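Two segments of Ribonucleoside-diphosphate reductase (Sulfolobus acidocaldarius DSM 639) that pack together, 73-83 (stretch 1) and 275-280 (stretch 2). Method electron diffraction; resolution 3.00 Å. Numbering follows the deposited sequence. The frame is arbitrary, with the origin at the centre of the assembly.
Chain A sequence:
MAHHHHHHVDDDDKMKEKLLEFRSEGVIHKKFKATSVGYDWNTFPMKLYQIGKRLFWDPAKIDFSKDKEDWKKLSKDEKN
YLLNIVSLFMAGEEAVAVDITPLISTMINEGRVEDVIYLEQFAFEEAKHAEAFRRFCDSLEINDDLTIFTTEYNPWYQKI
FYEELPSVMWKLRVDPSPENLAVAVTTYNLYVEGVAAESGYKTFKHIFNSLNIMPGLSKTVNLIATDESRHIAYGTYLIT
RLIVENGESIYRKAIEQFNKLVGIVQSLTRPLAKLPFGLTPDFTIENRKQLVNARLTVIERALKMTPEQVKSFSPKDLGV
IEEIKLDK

Stretch 1 (73-83) KLSKDEKNYLL
Stretch 2 (275-280) LPFGLT

Residues 73-83 begin as a loop and enter a helix that continues beyond Leu-83; residues 275-280 have no regular secondary structure but fold into a type I' turn from Pro-276 to Leu-279. The nearest CA atoms across the stretches are those of Glu-78 and Pro-276, 5.8 Å apart. No hydrogen bond crosses the contact, so packing holds it together, burying 384 Å² in all.

Each stretch has its own hydrogen bonds, one with a side-chain acceptor, the others between backbone atoms. Ser-75 (chi1 p) caps the helix, its OG accepting a weak bond from Glu-78 N at 3.3 Å; helical bonds follow, such as Tyr-81 N to Asp-77 O at 3.0 Å. The turn is closed by Leu-279 N to Pro-276 O, also 3.0 Å. Its corners, Phe-277 (phi/psi 58/25) and Gly-278 (65/29), both have positive phi, which glycine tolerates readily.

Phe-277 contributes the most buried area. Its CA-CB bond points sideways, but with chi1 m and chi2 -79° the ring reaches the helix: Phe-277 CZ lies 3.3 Å from Glu-78 O. One face receives the aliphatic part of Glu-78 (chi1 m, chi2 t) in a CH-pi contact: Glu-78 CG sits 4.3 Å from the centroid of the Phe-277 ring, 13° off the normal. A long acidic side chain can thus offer methylenes to an aromatic ring. At the ring edge, Leu-74 CD1 (chi1 m, chi2 t) approaches Phe-277 CE1 at 4.4 Å and Tyr-81 CD2 approaches Phe-277 CD2 at 3.9 Å. Leu-82 CD1 (chi1 t, chi2 146°, between wells) lies 4.1 Å from Phe-277 CZ.

The other apolar contacts centre on Tyr-81 (chi1 t, chi2 78°), whose CA-to-CB bond points toward the other stretch. Tyr-81 CB meets Pro-276 CG (ring C-gamma endo) at 3.6 Å, and Tyr-81 CE2 meets Leu-279 CD1 (chi1 m, chi2 t) at 3.8 Å.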

# COMPACT_ATOMS: atom_id res chain seq x y z
N LYS A 73 -2.94 8.46 36.01
CA LYS A 73 -3.14 9.74 36.67
C LYS A 73 -4.35 10.49 36.15
O LYS A 73 -4.52 11.68 36.46
CB LYS A 73 -1.89 10.61 36.53
CG LYS A 73 -0.67 10.05 37.25
CD LYS A 73 0.57 10.90 37.01
CE LYS A 73 0.41 12.29 37.58
NZ LYS A 73 1.64 13.11 37.40
N LEU A 74 -5.20 9.84 35.36
CA LEU A 74 -6.41 10.45 34.82
C LEU A 74 -7.64 9.86 35.51
O LEU A 74 -7.62 8.71 35.97
CB LEU A 74 -6.51 10.24 33.31
CG LEU A 74 -5.43 10.92 32.46
CD1 LEU A 74 -5.62 10.60 30.99
CD2 LEU A 74 -5.45 12.42 32.69
N SER A 75 -8.70 10.66 35.58
CA SER A 75 -9.92 10.22 36.22
C SER A 75 -10.62 9.16 35.37
O SER A 75 -10.25 8.89 34.23
CB SER A 75 -10.86 11.41 36.47
OG SER A 75 -11.28 11.99 35.25
N LYS A 76 -11.65 8.55 35.96
CA LYS A 76 -12.37 7.48 35.28
C LYS A 76 -13.10 7.98 34.04
O LYS A 76 -13.21 7.26 33.04
CB LYS A 76 -13.35 6.80 36.24
CG LYS A 76 -14.04 5.57 35.68
CD LYS A 76 -14.93 4.91 36.73
CE LYS A 76 -15.64 3.70 36.16
NZ LYS A 76 -14.69 2.67 35.65
N ASP A 77 -13.59 9.22 34.07
CA ASP A 77 -14.30 9.77 32.92
C ASP A 77 -13.33 10.24 31.84
O ASP A 77 -13.60 10.08 30.65
CB ASP A 77 -15.22 10.91 33.36
CG ASP A 77 -16.23 11.29 32.29
OD1 ASP A 77 -16.30 10.59 31.26
OD2 ASP A 77 -16.95 12.29 32.49
N GLU A 78 -12.20 10.82 32.25
CA GLU A 78 -11.21 11.27 31.27
C GLU A 78 -10.60 10.08 30.53
O GLU A 78 -10.32 10.17 29.33
CB GLU A 78 -10.12 12.09 31.96
CG GLU A 78 -10.60 13.43 32.48
CD GLU A 78 -9.54 14.16 33.29
OE1 GLU A 78 -8.45 13.58 33.50
OE2 GLU A 78 -9.79 15.31 33.71
N LYS A 79 -10.38 8.96 31.23
CA LYS A 79 -9.93 7.75 30.55
C LYS A 79 -11.01 7.18 29.65
O LYS A 79 -10.70 6.51 28.66
CB LYS A 79 -9.49 6.71 31.58
CG LYS A 79 -8.23 7.08 32.35
CD LYS A 79 -7.78 5.94 33.25
CE LYS A 79 -8.84 5.59 34.28
NZ LYS A 79 -8.39 4.50 35.19
N ASN A 80 -12.28 7.44 29.97
CA ASN A 80 -13.37 6.91 29.16
C ASN A 80 -13.50 7.67 27.84
O ASN A 80 -13.73 7.06 26.79
CB ASN A 80 -14.68 6.96 29.95
CG ASN A 80 -15.81 6.20 29.27
OD1 ASN A 80 -15.59 5.47 28.31
ND2 ASN A 80 -17.02 6.36 29.79
N TYR A 81 -13.36 8.99 27.88
CA TYR A 81 -13.46 9.78 26.65
C TYR A 81 -12.22 9.62 25.79
O TYR A 81 -12.31 9.56 24.56
CB TYR A 81 -13.70 11.25 26.99
CG TYR A 81 -13.76 12.15 25.77
CD1 TYR A 81 -14.90 12.20 24.98
CD2 TYR A 81 -12.68 12.95 25.42
CE1 TYR A 81 -14.96 13.01 23.86
CE2 TYR A 81 -12.73 13.77 24.31
CZ TYR A 81 -13.87 13.80 23.54
OH TYR A 81 -13.93 14.62 22.43
N LEU A 82 -11.04 9.55 26.42
CA LEU A 82 -9.81 9.34 25.67
C LEU A 82 -9.83 7.98 24.97
O LEU A 82 -9.47 7.88 23.79
CB LEU A 82 -8.60 9.46 26.59
CG LEU A 82 -7.20 9.50 25.96
CD1 LEU A 82 -6.28 10.40 26.76
CD2 LEU A 82 -6.60 8.10 25.84
N LEU A 83 -10.25 6.94 25.69
CA LEU A 83 -10.40 5.63 25.06
C LEU A 83 -11.47 5.65 23.98
O LEU A 83 -11.40 4.88 23.01
CB LEU A 83 -10.72 4.57 26.12
CG LEU A 83 -10.87 3.13 25.65
CD1 LEU A 83 -9.58 2.64 25.01
CD2 LEU A 83 -11.27 2.23 26.82
N LEU A 275 -18.21 17.91 28.78
CA LEU A 275 -17.08 17.18 28.21
C LEU A 275 -15.82 17.35 29.06
O LEU A 275 -15.58 18.43 29.60
CB LEU A 275 -16.81 17.65 26.77
CG LEU A 275 -17.91 17.34 25.75
CD1 LEU A 275 -17.52 17.87 24.38
CD2 LEU A 275 -18.17 15.84 25.70
N PRO A 276 -15.03 16.28 29.18
CA PRO A 276 -13.82 16.35 30.01
C PRO A 276 -12.68 17.10 29.34
O PRO A 276 -12.85 17.66 28.25
CB PRO A 276 -13.46 14.87 30.22
CG PRO A 276 -13.98 14.20 29.00
CD PRO A 276 -15.24 14.94 28.62
N PHE A 277 -11.52 17.11 29.99
CA PHE A 277 -10.31 17.77 29.47
C PHE A 277 -10.54 19.25 29.20
O PHE A 277 -9.84 19.86 28.38
CB PHE A 277 -9.80 17.07 28.21
CG PHE A 277 -9.41 15.64 28.42
CD1 PHE A 277 -8.20 15.31 28.99
CD2 PHE A 277 -10.26 14.61 28.02
CE1 PHE A 277 -7.83 13.99 29.18
CE2 PHE A 277 -9.90 13.28 28.21
CZ PHE A 277 -8.68 12.97 28.79
N GLY A 278 -11.51 19.86 29.88
CA GLY A 278 -11.83 21.25 29.65
C GLY A 278 -12.39 21.54 28.28
O GLY A 278 -12.20 22.65 27.76
N LEU A 279 -13.06 20.57 27.67
CA LEU A 279 -13.61 20.73 26.33
C LEU A 279 -15.05 21.23 26.40
O LEU A 279 -15.84 20.77 27.24
CB LEU A 279 -13.55 19.41 25.56
CG LEU A 279 -12.16 18.88 25.22
CD1 LEU A 279 -12.25 17.51 24.57
CD2 LEU A 279 -11.42 19.86 24.32
N THR A 280 -15.39 22.16 25.51
CA THR A 280 -16.73 22.70 25.40
C THR A 280 -17.47 22.04 24.25
O THR A 280 -16.92 21.97 23.14
CB THR A 280 -16.68 24.21 25.19
OG1 THR A 280 -15.98 24.83 26.27
CG2 THR A 280 -18.09 24.79 25.11